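Local coordinates for protein aminotransferase (Bacillus subtilis, PDB 6L1O) that transfers amino groups with the help of pyridoxal 5'-phosphate, as part of the pathway that makes the dipeptide antibiotic bacilysin, at residues B[205-217]-B[317-329]. Residues are numbered along the deposited sequence; the frame is centred on the assembly and turned at random.
Sequences HDFAYGAFEFDQK and MEKPKGTFYVWAE. With PLP (pyridoxal-5'-phosphate), chain E.
Tyr209 and Tyr325 meet hydroxyl to hydroxyl, OH to OH 2.6 Å, beside the cofactor of this class I aminotransferase, where the loop after strand 202-206 of the large mixed sheet joins the loop leading into strand 325-329 of the small antiparallel sheet. The same Tyr209 OH lies 2.6 Å from O3 of PLP, so two hydrogen bonds grip the phenol at its tip, next to the pyridine ring whose N1 faces Asp206 OD2. Asn178 ND2 also hydrogen-bonds the cofactor, probably at the same O3 as in related aminotransferases; donors at O3 would be expected to stabilise negative charge on it.

The Tyr209 ring is fixed by aromatic neighbours. Its CE1 edge points at the face of Phe324 in a T-shaped pair, planes at 88°, with CE1 3.8 Å from Phe324 CZ; Tyr325 turns its own edge toward the Tyr209 face in an offset edge-to-face pair, centroids 5.4 Å apart. Thr323 packs CG2 obliquely against CG of Tyr209. With CG anti to its carbonyl carbon (chi1 -59°), Tyr209 reaches across to all three.

Farther from the cofactor, a single backbone bridge pairs Glu213 with Gly322: Thr323 N donates to Phe212 O, and Phe214 N, at 3.1 Å, donates almost straight to Lys321 O. A water also links Lys321 O to Asp215 N. The Phe214 ring turns its edge to the carbonyl oxygens of Pro320 and Thr323, its side chain resting also on Ile302 of helix 289-313. Thr323 OG1 closes an ST turn at the start of the strand, accepting from Tyr325 N at 3.0 Å while donating to Gly322 O.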
loop_
_atom_site.group_PDB
_atom_site.type_symbol
_atom_site.label_atom_id
_atom_site.label_comp_id
_atom_site.label_asym_id
_atom_site.label_seq_id
_atom_site.Cartn_x
_atom_site.Cartn_y
_atom_site.Cartn_z
ATOM N N HIS B 205 16.110 -11.252 -2.884
ATOM C CA HIS B 205 15.983 -12.439 -2.048
ATOM C C HIS B 205 14.836 -12.258 -1.072
ATOM O O HIS B 205 14.806 -11.251 -0.340
ATOM C CB HIS B 205 17.260 -12.714 -1.295
ATOM C CG HIS B 205 17.171 -13.916 -0.416
ATOM N ND1 HIS B 205 17.324 -13.851 0.944
ATOM C CD2 HIS B 205 16.857 -15.191 -0.700
ATOM C CE1 HIS B 205 17.141 -15.040 1.462
ATOM N NE2 HIS B 205 16.858 -15.873 0.483
ATOM N N ASP B 206 13.932 -13.217 -1.048
ATOM C CA ASP B 206 12.742 -13.158 -0.221
ATOM C C ASP B 206 13.117 -13.886 1.104
ATOM O O ASP B 206 13.244 -15.122 1.132
ATOM C CB ASP B 206 11.562 -13.814 -0.952
ATOM C CG ASP B 206 10.242 -13.708 -0.211
ATOM O OD1 ASP B 206 10.215 -13.275 0.966
ATOM O OD2 ASP B 206 9.198 -14.076 -0.807
ATOM N N PHE B 207 13.266 -13.120 2.170
ATOM C CA PHE B 207 13.747 -13.632 3.431
ATOM C C PHE B 207 12.608 -13.700 4.480
ATOM O O PHE B 207 12.837 -13.555 5.657
ATOM C CB PHE B 207 14.949 -12.777 3.898
ATOM C CG PHE B 207 15.937 -13.457 4.795
ATOM C CD1 PHE B 207 16.200 -14.811 4.712
ATOM C CD2 PHE B 207 16.710 -12.696 5.694
ATOM C CE1 PHE B 207 17.155 -15.410 5.480
ATOM C CE2 PHE B 207 17.700 -13.305 6.478
ATOM C CZ PHE B 207 17.936 -14.664 6.370
ATOM N N ALA B 208 11.402 -14.028 4.021
ATOM C CA ALA B 208 10.225 -14.094 4.869
ATOM C C ALA B 208 10.351 -15.075 6.031
ATOM O O ALA B 208 9.784 -14.832 7.087
ATOM C CB ALA B 208 9.014 -14.438 4.065
ATOM N N TYR B 209 11.145 -16.147 5.847
ATOM C CA TYR B 209 11.281 -17.190 6.866
ATOM C C TYR B 209 12.677 -17.166 7.469
ATOM O O TYR B 209 13.159 -18.172 8.074
ATOM C CB TYR B 209 10.898 -18.586 6.284
ATOM C CG TYR B 209 9.503 -18.622 5.772
ATOM C CD1 TYR B 209 8.407 -18.864 6.648
ATOM C CD2 TYR B 209 9.200 -18.333 4.440
ATOM C CE1 TYR B 209 7.128 -18.830 6.191
ATOM C CE2 TYR B 209 7.912 -18.311 3.989
ATOM C CZ TYR B 209 6.875 -18.557 4.869
ATOM O OH TYR B 209 5.595 -18.511 4.463
ATOM N N GLY B 210 13.330 -16.008 7.376
ATOM C CA GLY B 210 14.673 -15.806 7.870
ATOM C C GLY B 210 14.912 -16.044 9.335
ATOM O O GLY B 210 16.066 -16.113 9.748
ATOM N N ALA B 211 13.853 -16.144 10.129
ATOM C CA ALA B 211 13.975 -16.474 11.549
ATOM C C ALA B 211 13.961 -18.012 11.744
ATOM O O ALA B 211 14.304 -18.518 12.793
ATOM C CB ALA B 211 12.870 -15.839 12.354
ATOM N N PHE B 212 13.578 -18.769 10.746
ATOM C CA PHE B 212 13.223 -20.169 10.992
ATOM C C PHE B 212 14.051 -21.168 10.220
ATOM O O PHE B 212 13.571 -21.749 9.278
ATOM C CB PHE B 212 11.741 -20.372 10.705
ATOM C CG PHE B 212 10.858 -19.442 11.476
ATOM C CD1 PHE B 212 10.716 -19.609 12.862
ATOM C CD2 PHE B 212 10.202 -18.386 10.863
ATOM C CE1 PHE B 212 9.898 -18.791 13.600
ATOM C CE2 PHE B 212 9.381 -17.549 11.610
ATOM C CZ PHE B 212 9.251 -17.733 12.984
ATOM N N GLU B 213 15.296 -21.363 10.633
ATOM C CA GLU B 213 16.076 -22.484 10.194
ATOM C C GLU B 213 16.511 -23.229 11.445
ATOM O O GLU B 213 17.081 -22.630 12.354
ATOM C CB GLU B 213 17.278 -22.047 9.380
ATOM C CG GLU B 213 18.204 -23.209 8.995
ATOM C CD GLU B 213 19.243 -22.813 7.948
ATOM O OE1 GLU B 213 19.134 -21.708 7.353
ATOM O OE2 GLU B 213 20.161 -23.602 7.686
ATOM N N PHE B 214 16.217 -24.525 11.495
ATOM C CA PHE B 214 16.267 -25.277 12.761
ATOM C C PHE B 214 17.643 -25.741 13.227
ATOM O O PHE B 214 17.912 -25.698 14.435
ATOM C CB PHE B 214 15.329 -26.448 12.665
ATOM C CG PHE B 214 13.922 -26.041 12.412
ATOM C CD1 PHE B 214 13.226 -25.277 13.354
ATOM C CD2 PHE B 214 13.277 -26.394 11.220
ATOM C CE1 PHE B 214 11.910 -24.899 13.133
ATOM C CE2 PHE B 214 11.982 -25.992 10.977
ATOM C CZ PHE B 214 11.281 -25.254 11.948
ATOM N N ASP B 215 18.489 -26.188 12.309
ATOM C CA ASP B 215 19.848 -26.711 12.675
ATOM C C ASP B 215 20.895 -25.609 12.918
ATOM O O ASP B 215 21.895 -25.850 13.572
ATOM C CB ASP B 215 20.382 -27.709 11.637
ATOM N N GLN B 216 20.648 -24.393 12.412
ATOM C CA GLN B 216 21.585 -23.296 12.576
ATOM C C GLN B 216 20.945 -21.944 12.300
ATOM O O GLN B 216 19.831 -21.868 11.779
ATOM C CB GLN B 216 22.774 -23.500 11.652
ATOM C CG GLN B 216 22.411 -23.971 10.249
ATOM C CD GLN B 216 23.573 -24.703 9.576
ATOM O OE1 GLN B 216 23.399 -25.768 8.996
ATOM N NE2 GLN B 216 24.765 -24.147 9.684
ATOM N N LYS B 217 21.673 -20.886 12.649
ATOM C CA LYS B 217 21.286 -19.520 12.308
ATOM C C LYS B 217 21.191 -19.376 10.772
ATOM O O LYS B 217 22.101 -19.792 10.050
ATOM C CB LYS B 217 22.306 -18.525 12.866
ATOM N N MET B 317 7.460 -38.441 5.728
ATOM C CA MET B 317 7.706 -37.050 5.265
ATOM C C MET B 317 9.092 -36.660 5.706
ATOM O O MET B 317 9.498 -36.962 6.812
ATOM C CB MET B 317 6.699 -36.067 5.883
ATOM C CG MET B 317 5.247 -36.336 5.564
ATOM S SD MET B 317 4.121 -35.413 6.654
ATOM C CE MET B 317 2.541 -35.868 5.995
ATOM N N GLU B 318 9.819 -35.979 4.841
ATOM C CA GLU B 318 11.089 -35.390 5.206
ATOM C C GLU B 318 10.807 -34.223 6.135
ATOM O O GLU B 318 9.854 -33.511 5.931
ATOM C CB GLU B 318 11.832 -34.868 3.958
ATOM C CG GLU B 318 13.341 -34.911 4.088
ATOM C CD GLU B 318 13.857 -36.328 3.916
ATOM O OE1 GLU B 318 13.619 -36.915 2.835
ATOM O OE2 GLU B 318 14.475 -36.860 4.850
ATOM N N LYS B 319 11.597 -34.078 7.192
ATOM C CA LYS B 319 11.466 -32.919 8.067
ATOM C C LYS B 319 12.108 -31.707 7.366
ATOM O O LYS B 319 13.227 -31.802 6.865
ATOM C CB LYS B 319 12.095 -33.160 9.425
ATOM C CG LYS B 319 11.326 -34.186 10.285
ATOM C CD LYS B 319 11.772 -34.118 11.721
ATOM C CE LYS B 319 11.080 -35.230 12.495
ATOM N NZ LYS B 319 11.589 -35.297 13.883
ATOM N N PRO B 320 11.388 -30.581 7.305
ATOM C CA PRO B 320 11.963 -29.389 6.670
ATOM C C PRO B 320 13.204 -28.882 7.368
ATOM O O PRO B 320 13.300 -28.970 8.595
ATOM C CB PRO B 320 10.820 -28.357 6.803
ATOM C CG PRO B 320 10.000 -28.859 7.955
ATOM C CD PRO B 320 10.019 -30.319 7.776
ATOM N N LYS B 321 14.122 -28.293 6.605
ATOM C CA LYS B 321 15.252 -27.613 7.215
ATOM C C LYS B 321 14.897 -26.229 7.762
ATOM O O LYS B 321 15.536 -25.725 8.712
ATOM C CB LYS B 321 16.408 -27.477 6.236
ATOM C CG LYS B 321 17.168 -28.774 5.989
ATOM C CD LYS B 321 17.629 -29.392 7.294
ATOM C CE LYS B 321 18.485 -30.629 7.041
ATOM N NZ LYS B 321 17.626 -31.736 6.566
ATOM N N GLY B 322 13.868 -25.639 7.222
ATOM C CA GLY B 322 13.429 -24.294 7.666
ATOM C C GLY B 322 11.993 -24.079 7.292
ATOM O O GLY B 322 11.393 -24.930 6.642
ATOM N N THR B 323 11.443 -22.929 7.681
ATOM C CA THR B 323 10.004 -22.607 7.573
ATOM C C THR B 323 9.094 -23.496 8.453
ATOM O O THR B 323 9.542 -24.449 9.034
ATOM C CB THR B 323 9.458 -22.696 6.140
ATOM O OG1 THR B 323 9.012 -24.032 5.843
ATOM C CG2 THR B 323 10.461 -22.201 5.108
ATOM N N PHE B 324 7.798 -23.214 8.455
ATOM C CA PHE B 324 6.837 -24.038 9.162
ATOM C C PHE B 324 6.012 -24.896 8.236
ATOM O O PHE B 324 4.902 -25.260 8.577
ATOM C CB PHE B 324 5.944 -23.261 10.112
ATOM C CG PHE B 324 5.366 -21.973 9.562
ATOM C CD1 PHE B 324 4.553 -21.955 8.421
ATOM C CD2 PHE B 324 5.660 -20.779 10.175
ATOM C CE1 PHE B 324 3.988 -20.784 7.950
ATOM C CE2 PHE B 324 5.083 -19.591 9.718
ATOM C CZ PHE B 324 4.245 -19.606 8.604
ATOM N N TYR B 325 6.567 -25.204 7.070
ATOM C CA TYR B 325 5.877 -26.016 6.070
ATOM C C TYR B 325 6.496 -27.426 5.993
ATOM O O TYR B 325 7.712 -27.571 6.107
ATOM C CB TYR B 325 5.972 -25.362 4.681
ATOM C CG TYR B 325 5.369 -24.026 4.607
ATOM C CD1 TYR B 325 4.002 -23.837 4.824
ATOM C CD2 TYR B 325 6.142 -22.903 4.305
ATOM C CE1 TYR B 325 3.438 -22.581 4.794
ATOM C CE2 TYR B 325 5.553 -21.640 4.255
ATOM C CZ TYR B 325 4.229 -21.480 4.482
ATOM O OH TYR B 325 3.634 -20.229 4.452
ATOM N N VAL B 326 5.646 -28.426 5.820
ATOM C CA VAL B 326 6.092 -29.786 5.494
ATOM C C VAL B 326 5.706 -30.046 4.038
ATOM O O VAL B 326 4.581 -29.832 3.647
ATOM C CB VAL B 326 5.446 -30.840 6.429
ATOM C CG1 VAL B 326 5.884 -32.289 6.060
ATOM C CG2 VAL B 326 5.777 -30.538 7.887
ATOM N N TRP B 327 6.674 -30.446 3.226
ATOM C CA TRP B 327 6.470 -30.713 1.770
ATOM C C TRP B 327 6.382 -32.232 1.602
ATOM O O TRP B 327 7.389 -32.916 1.773
ATOM C CB TRP B 327 7.652 -30.120 1.028
ATOM C CG TRP B 327 7.699 -30.108 -0.473
ATOM C CD1 TRP B 327 8.706 -30.623 -1.249
ATOM C CD2 TRP B 327 6.765 -29.487 -1.395
ATOM N NE1 TRP B 327 8.446 -30.377 -2.567
ATOM C CE2 TRP B 327 7.269 -29.674 -2.680
ATOM C CE3 TRP B 327 5.568 -28.770 -1.237
ATOM C CZ2 TRP B 327 6.605 -29.191 -3.830
ATOM C CZ3 TRP B 327 4.905 -28.314 -2.335
ATOM C CH2 TRP B 327 5.435 -28.518 -3.646
ATOM N N ALA B 328 5.168 -32.748 1.393
ATOM C CA ALA B 328 4.875 -34.184 1.499
ATOM C C ALA B 328 4.498 -34.778 0.137
ATOM O O ALA B 328 3.691 -34.196 -0.588
ATOM C CB ALA B 328 3.700 -34.423 2.426
ATOM N N GLU B 329 5.087 -35.919 -0.200
ATOM C CA GLU B 329 4.732 -36.609 -1.448
ATOM C C GLU B 329 3.317 -37.157 -1.381
ATOM O O GLU B 329 2.873 -37.628 -0.325
ATOM C CB GLU B 329 5.717 -37.732 -1.731
ATOM C CG GLU B 329 7.051 -37.262 -2.267
ATOM C CD GLU B 329 7.925 -38.448 -2.751
ATOM O OE1 GLU B 329 7.618 -39.044 -3.817
ATOM O OE2 GLU B 329 8.907 -38.764 -2.077
HETATM N N1 PLP E . 7.318 -14.419 0.819
HETATM C C2 PLP E . 6.919 -15.686 1.031
HETATM C C2A PLP E . 7.477 -16.827 0.232
HETATM C C3 PLP E . 5.852 -15.967 1.964
HETATM O O3 PLP E . 5.366 -17.192 2.197
HETATM C C4 PLP E . 5.365 -14.856 2.700
HETATM C C4A PLP E . 4.039 -15.123 3.367
HETATM C C5 PLP E . 5.856 -13.512 2.426
HETATM C C6 PLP E . 6.868 -13.366 1.490
HETATM C C5A PLP E . 5.431 -12.314 3.222
HETATM O O4P PLP E . 4.125 -11.948 3.118
HETATM P P PLP E . 3.635 -10.522 3.751
HETATM O O1P PLP E . 2.958 -9.831 2.622
HETATM O O2P PLP E . 4.790 -9.769 4.375
HETATM O O3P PLP E . 2.673 -10.924 4.834
HETATM O O HOH W 1 17.928 -26.836 9.852
#